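Local coordinates for protein methyltransferase FkbM (Methylobacillus flagellatus KT, PDB 2PY6) that probably transfers methyl groups to an acceptor, as a member of the FkbM methyltransferases, at residues Met230-Cys233 and Glu239-Ala242; Met257-Pro260 and Asn264-Thr267; Pro363-Ser368 and Pro388-Gly393. All blocks are in the same frame, centred on the assembly; numbering follows the deposited sequence.

Interaction 1: Met230-Cys233 and Glu239-Ala242; sequences MVDC and ESLA
A water joins the carboxylate of Asp-232 to the first turn of the helix that starts at Glu-239. The water donates to Asp-232 OD2 at 2.8 Å. It accepts from the backbone N of Ser-240 at 3.0 Å. Ser-240 lies in the first turn, where N-H groups usually lack a helical carbonyl partner. Here the water takes this one and links it to the strand. No direct hydrogen bond crosses between the two segments.

The other oxygen, Asp-232 OD1, forms a salt bridge with Lys-340 on the neighbouring strand 338-341. The two oxygens therefore have different partners, which probably limits the rotation of the carboxylate. Asp-232 CG stands anti to the backbone N (chi1 178°), and this sends the group out from the strand to the helix. Ser-240 meets it through carbon: its CB lies 3.8 Å from Asp-232 OD2. Ser-240 OG is 3.9 Å from Asp-232 OD1, too far for a bond, and makes a weak hydrogen bond to Lys-340.

The contact lies inside the beta-alpha-beta unit of strand 229-233, helix 239-248 and strand 254-258. This is the right place for the first such unit of a Rossmann-like methyltransferase fold. Two residues back along the strand, Met-230, a selenomethionine, reaches the same helix. Its chain runs extended and then bends at the selenium (chi3 61°). The bend brings the terminal methyl CE to 3.6 Å from the carbonyl O of Ser-240. The same CE is 4.2 Å from Leu-241 CA, so the methyl rests on helix backbone. Phe-217 and Phe-338 pack on Met-230 as well. The side chain of Leu-241 turns to Met-257 of strand 254-258 and to Tyr-275.

Interaction 2: Met257-Pro260 and Asn264-Thr267; sequences MIEP and NLQT
Glu-259 stands just past the end of strand 254-258 and meets Asn-264 and Leu-265 on the helix that follows. The strand and helix belong to the beta-alpha-beta unit of strand 254-258, helix 262-274 and strand 284-287. In Rossmann-like methyltransferases an acidic residue after the second strand often binds the ribose of the cofactor. Glu-259 fits that position. No cofactor has been identified here, though an unidentified molecule lies about 4 Å from the Pro-260 side chain, so the role is only inferred.

From its base, Glu-259 CB lies 4.3 Å from the methyl CD2 of Leu-265. The next atom, Glu-259 CG, packs on Asn-264 CB at 3.7 Å. The chain then bends at chi2 (62°), which carries the carboxylate alongside the start of the helix. Glu-259 CD sits 3.8 Å from the same Asn-264 CB. At the tip the two oxygens part. Glu-259 OE2 accepts a hydrogen bond from Asn-264 ND2 at 3.1 Å, and the bond is nearly straight (171°). The donor comes from above the carboxylate plane, while OE2 lies in the plane of the amide. The two flat groups are turned 82° against each other. Glu-259 OE2 also takes the backbone N-H of Asp-261, so two donors grip it. Glu-259 OE1 accepts from the backbone N of Ser-236, in the loop after strand 229-233. These three bonds hold the acid between that loop and the helix start. The Asn-264 side chain also touches Ile-237 of the same loop.

Leu-265 packs against backbone. Both its methyls come up to one carbonyl oxygen from the same side. Leu-265 CD2 is 3.4 Å from Glu-259 O, and Leu-265 CD1 is 3.6 Å from that same oxygen.

Interaction 3: Pro363-Ser368 and Pro388-Gly393; sequences PKLAIS and PDYQIG
Tyr-390 reaches to Pro-363, just before strand 364-368, and makes one polar bond there. Its OH donates to the carbonyl O of Pro-363 at 2.6 Å, a short hydrogen bond. The donor lies in the carbonyl plane, with a C=O...O angle of 145°. The acceptor sits at the edge of the ring, in its plane, so Tyr-390 CE1 also comes within 3.2 Å of Pro-363 O. The ring is placed by chi1 of -87°, which sets CG anti to the carbonyl carbon and points the phenol at the strand.

The remaining contacts are van der Waals packing. Leu-365 crosses the Tyr-390 side chain at about a right angle. The apolar pair is Leu-365 CD1 and Tyr-390 CZ, 3.9 Å apart. Leu-365 CG is 3.6 Å from Tyr-390 OH. On the proline, the ring carbon CD of Pro-363 comes to 3.4 Å from Tyr-390 OH. Carbon atoms of Leu-365 and Pro-363 thus pack against the hydroxyl beside its bond to the carbonyl. Ile-383 of helix 375-386 touches both Leu-365 and Tyr-390. An alanine in place of Tyr-390 would remove the ring and hydroxyl, and would probably leave Pro-363 O without this donor and open a gap beside Leu-365.

The bond ties together the approaches to two strands of one sheet that do not pair. Strand 404-408 lies between strands 364-368 and 392-396, and runs antiparallel to both. A last strand inserted antiparallel between the fifth and sixth, giving the order 3-2-1-4-5-7-6, is characteristic of the class I methyltransferase fold.

The three contacts follow one another along the chain and all reach the same seven-stranded mixed sheet. Interactions 1 and 2 are neighbours, with centres 11 Å apart. Their strands, 229-233 and 254-258, lie side by side and probably pair through Asp-232 O and Ile-258 N. Met-257, in the segment 257-260, packs on Asp-232. Interaction 3 lies towards the other edge of the sheet. Its centre is 16 Å from that of interaction 1 and 25 Å from that of interaction 2, and it touches neither. Strand 338-341 separates strands 229-233 and 364-368. The first two contacts lie at consecutive beta-alpha-beta units, where this fold usually binds its cofactor, and the third lies by the antiparallel edge.

Interaction 1: Met230-Cys233 and Glu239-Ala242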
# COMPACT_ATOMS: atom_id res chain seq x y z
N MSE A 230 0.06 -32.18 -20.47
CA MSE A 230 0.84 -31.93 -19.26
C MSE A 230 0.32 -32.54 -17.95
O MSE A 230 -0.87 -32.36 -17.60
CB MSE A 230 0.94 -30.40 -19.03
CG MSE A 230 1.76 -30.06 -17.86
SE MSE A 230 2.15 -28.23 -17.47
CE MSE A 230 0.53 -27.51 -17.22
N VAL A 231 1.20 -33.27 -17.26
CA VAL A 231 0.93 -33.73 -15.91
C VAL A 231 1.54 -32.63 -15.03
O VAL A 231 2.77 -32.38 -15.02
CB VAL A 231 1.54 -35.13 -15.60
CG1 VAL A 231 1.27 -35.55 -14.16
CG2 VAL A 231 1.00 -36.17 -16.57
N ASP A 232 0.66 -31.93 -14.33
CA ASP A 232 1.05 -30.85 -13.42
C ASP A 232 1.01 -31.47 -12.01
O ASP A 232 0.00 -31.44 -11.30
CB ASP A 232 0.09 -29.69 -13.60
CG ASP A 232 0.37 -28.54 -12.69
OD1 ASP A 232 1.29 -28.61 -11.85
OD2 ASP A 232 -0.39 -27.55 -12.80
N CYS A 233 2.16 -32.02 -11.62
CA CYS A 233 2.29 -32.75 -10.38
C CYS A 233 2.75 -31.77 -9.30
O CYS A 233 3.87 -31.24 -9.36
CB CYS A 233 3.24 -33.93 -10.62
SG CYS A 233 3.34 -35.08 -9.30
N GLU A 239 -0.31 -21.97 -10.98
CA GLU A 239 0.65 -21.19 -11.72
C GLU A 239 1.21 -21.92 -12.90
O GLU A 239 1.43 -21.31 -13.92
CB GLU A 239 1.86 -20.77 -10.86
CG GLU A 239 1.63 -19.81 -9.71
CD GLU A 239 2.86 -19.77 -8.79
OE1 GLU A 239 3.13 -20.83 -8.16
OE2 GLU A 239 3.52 -18.70 -8.68
N SER A 240 1.46 -23.23 -12.80
CA SER A 240 2.01 -23.94 -13.97
C SER A 240 0.98 -24.03 -15.10
O SER A 240 1.35 -24.10 -16.25
CB SER A 240 2.57 -25.32 -13.63
OG SER A 240 3.29 -25.30 -12.42
N LEU A 241 -0.31 -24.06 -14.76
CA LEU A 241 -1.36 -24.08 -15.78
C LEU A 241 -1.35 -22.72 -16.46
O LEU A 241 -1.43 -22.63 -17.71
CB LEU A 241 -2.74 -24.40 -15.17
CG LEU A 241 -3.98 -24.02 -16.03
CD1 LEU A 241 -4.07 -24.81 -17.33
CD2 LEU A 241 -5.27 -24.16 -15.28
N ALA A 242 -1.25 -21.66 -15.66
CA ALA A 242 -1.17 -20.32 -16.23
C ALA A 242 0.03 -20.16 -17.12
O ALA A 242 -0.07 -19.52 -18.16
CB ALA A 242 -1.14 -19.27 -15.12
O HOH W 1 -0.05 -25.31 -11.16

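Interaction 2: Met257-Pro260 and Asn264-Thr267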
# COMPACT_ATOMS: atom_id res chain seq x y z
N MSE A 257 -4.01 -31.98 -13.51
CA MSE A 257 -3.48 -31.32 -12.34
C MSE A 257 -3.64 -32.20 -11.09
O MSE A 257 -4.76 -32.57 -10.74
CB MSE A 257 -4.20 -29.98 -12.13
CG MSE A 257 -4.07 -29.00 -13.27
SE MSE A 257 -4.82 -27.26 -12.87
CE MSE A 257 -3.72 -26.53 -12.15
N ILE A 258 -2.52 -32.49 -10.41
CA ILE A 258 -2.47 -33.37 -9.22
C ILE A 258 -2.03 -32.57 -8.01
O ILE A 258 -0.93 -32.04 -7.98
CB ILE A 258 -1.48 -34.55 -9.43
CG1 ILE A 258 -1.77 -35.26 -10.78
CG2 ILE A 258 -1.53 -35.55 -8.26
CD1 ILE A 258 -0.75 -36.30 -11.11
N GLU A 259 -2.91 -32.48 -7.00
CA GLU A 259 -2.60 -31.74 -5.81
C GLU A 259 -3.36 -32.31 -4.59
O GLU A 259 -4.58 -32.36 -4.64
CB GLU A 259 -3.03 -30.28 -6.05
CG GLU A 259 -3.00 -29.40 -4.81
CD GLU A 259 -1.62 -29.28 -4.22
OE1 GLU A 259 -0.62 -29.09 -5.00
OE2 GLU A 259 -1.52 -29.32 -2.98
N PRO A 260 -2.65 -32.72 -3.50
CA PRO A 260 -3.37 -33.30 -2.35
C PRO A 260 -3.91 -32.34 -1.27
O PRO A 260 -4.82 -32.72 -0.56
CB PRO A 260 -2.32 -34.21 -1.71
CG PRO A 260 -1.05 -33.52 -1.94
CD PRO A 260 -1.19 -32.78 -3.27
N ASN A 264 -5.34 -25.86 -1.18
CA ASN A 264 -4.88 -25.65 -2.56
C ASN A 264 -5.96 -26.08 -3.55
O ASN A 264 -6.17 -25.41 -4.55
CB ASN A 264 -3.57 -26.39 -2.81
CG ASN A 264 -2.39 -25.68 -2.22
OD1 ASN A 264 -2.45 -24.48 -1.94
ND2 ASN A 264 -1.28 -26.41 -2.05
N LEU A 265 -6.63 -27.18 -3.27
CA LEU A 265 -7.73 -27.65 -4.10
C LEU A 265 -8.89 -26.62 -4.13
O LEU A 265 -9.55 -26.47 -5.16
CB LEU A 265 -8.19 -29.01 -3.65
CG LEU A 265 -7.29 -30.21 -3.95
CD1 LEU A 265 -7.76 -31.42 -3.19
CD2 LEU A 265 -7.32 -30.51 -5.43
N GLN A 266 -9.16 -25.92 -3.03
CA GLN A 266 -10.16 -24.82 -3.04
C GLN A 266 -9.74 -23.72 -4.03
O GLN A 266 -10.53 -23.24 -4.81
CB GLN A 266 -10.36 -24.22 -1.64
CG GLN A 266 -11.00 -25.19 -0.63
CD GLN A 266 -11.02 -24.65 0.80
OE1 GLN A 266 -11.17 -23.44 1.01
NE2 GLN A 266 -10.89 -25.54 1.78
N THR A 267 -8.46 -23.35 -3.98
CA THR A 267 -7.87 -22.35 -4.86
C THR A 267 -7.93 -22.75 -6.32
O THR A 267 -8.18 -21.91 -7.19
CB THR A 267 -6.41 -22.09 -4.43
OG1 THR A 267 -6.42 -21.53 -3.11
CG2 THR A 267 -5.69 -21.12 -5.38

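Interaction 3: Pro363-Ser368 and Pro388-Gly393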
# COMPACT_ATOMS: atom_id res chain seq x y z
N PRO A 363 8.37 -38.31 -22.24
CA PRO A 363 7.90 -36.94 -22.23
C PRO A 363 9.02 -36.01 -21.73
O PRO A 363 9.98 -36.47 -21.07
CB PRO A 363 6.76 -36.97 -21.24
CG PRO A 363 7.05 -38.08 -20.36
CD PRO A 363 7.85 -39.07 -21.11
N LYS A 364 8.92 -34.73 -22.06
CA LYS A 364 9.79 -33.74 -21.49
C LYS A 364 9.50 -33.75 -20.00
O LYS A 364 8.36 -34.04 -19.58
CB LYS A 364 9.50 -32.34 -22.05
CG LYS A 364 9.74 -32.14 -23.51
CD LYS A 364 9.38 -30.71 -23.97
CE LYS A 364 7.90 -30.37 -23.92
NZ LYS A 364 7.17 -31.14 -24.90
N LEU A 365 10.51 -33.47 -19.18
CA LEU A 365 10.32 -33.42 -17.74
C LEU A 365 10.96 -32.17 -17.18
O LEU A 365 12.07 -31.76 -17.60
CB LEU A 365 10.97 -34.63 -17.02
CG LEU A 365 10.71 -36.06 -17.52
CD1 LEU A 365 11.61 -37.05 -16.81
CD2 LEU A 365 9.25 -36.46 -17.33
N ALA A 366 10.27 -31.59 -16.20
CA ALA A 366 10.80 -30.48 -15.40
C ALA A 366 10.61 -30.93 -13.96
O ALA A 366 9.48 -30.93 -13.45
CB ALA A 366 10.10 -29.20 -15.68
N ILE A 367 11.72 -31.33 -13.31
CA ILE A 367 11.65 -31.96 -11.98
C ILE A 367 12.35 -31.08 -10.95
O ILE A 367 13.57 -30.86 -11.06
CB ILE A 367 12.27 -33.38 -12.00
CG1 ILE A 367 11.74 -34.23 -13.17
CG2 ILE A 367 11.99 -34.12 -10.70
CD1 ILE A 367 10.21 -34.52 -13.16
N SER A 368 11.61 -30.55 -9.98
CA SER A 368 12.20 -29.65 -8.99
C SER A 368 13.24 -30.47 -8.23
O SER A 368 12.98 -31.63 -7.87
CB SER A 368 11.16 -29.05 -8.07
OG SER A 368 10.65 -30.03 -7.24
N PRO A 388 17.15 -44.18 -20.64
CA PRO A 388 18.55 -43.70 -20.72
C PRO A 388 18.94 -42.72 -21.83
O PRO A 388 19.99 -42.12 -21.73
CB PRO A 388 19.38 -45.00 -20.84
CG PRO A 388 18.48 -46.04 -21.26
CD PRO A 388 17.05 -45.62 -20.95
N ASP A 389 18.08 -42.52 -22.84
CA ASP A 389 18.38 -41.62 -23.97
C ASP A 389 18.01 -40.14 -23.73
O ASP A 389 18.08 -39.34 -24.66
CB ASP A 389 17.71 -42.14 -25.27
CG ASP A 389 16.18 -42.08 -25.23
OD1 ASP A 389 15.60 -41.87 -24.15
OD2 ASP A 389 15.56 -42.28 -26.30
N TYR A 390 17.61 -39.78 -22.51
CA TYR A 390 17.30 -38.38 -22.22
C TYR A 390 18.55 -37.50 -22.19
O TYR A 390 19.62 -37.94 -21.78
CB TYR A 390 16.67 -38.21 -20.85
CG TYR A 390 15.19 -38.36 -20.71
CD1 TYR A 390 14.32 -37.48 -21.35
CD2 TYR A 390 14.63 -39.30 -19.84
CE1 TYR A 390 12.94 -37.56 -21.16
CE2 TYR A 390 13.26 -39.40 -19.66
CZ TYR A 390 12.42 -38.51 -20.31
OH TYR A 390 11.06 -38.60 -20.11
N GLN A 391 18.39 -36.26 -22.63
CA GLN A 391 19.41 -35.24 -22.45
C GLN A 391 18.99 -34.56 -21.13
O GLN A 391 17.80 -34.55 -20.80
CB GLN A 391 19.40 -34.24 -23.58
CG GLN A 391 19.72 -34.87 -24.91
CD GLN A 391 20.26 -33.88 -25.89
OE1 GLN A 391 19.54 -33.46 -26.79
NE2 GLN A 391 21.50 -33.44 -25.68
N ILE A 392 19.95 -34.00 -20.40
CA ILE A 392 19.68 -33.42 -19.10
C ILE A 392 20.24 -31.99 -18.98
O ILE A 392 21.37 -31.70 -19.41
CB ILE A 392 20.29 -34.28 -17.94
CG1 ILE A 392 20.00 -35.76 -18.14
CG2 ILE A 392 19.79 -33.75 -16.57
CD1 ILE A 392 20.68 -36.67 -17.12
N GLY A 393 19.44 -31.11 -18.40
CA GLY A 393 19.87 -29.73 -18.12
C GLY A 393 19.50 -29.38 -16.69
O GLY A 393 18.80 -30.16 -16.02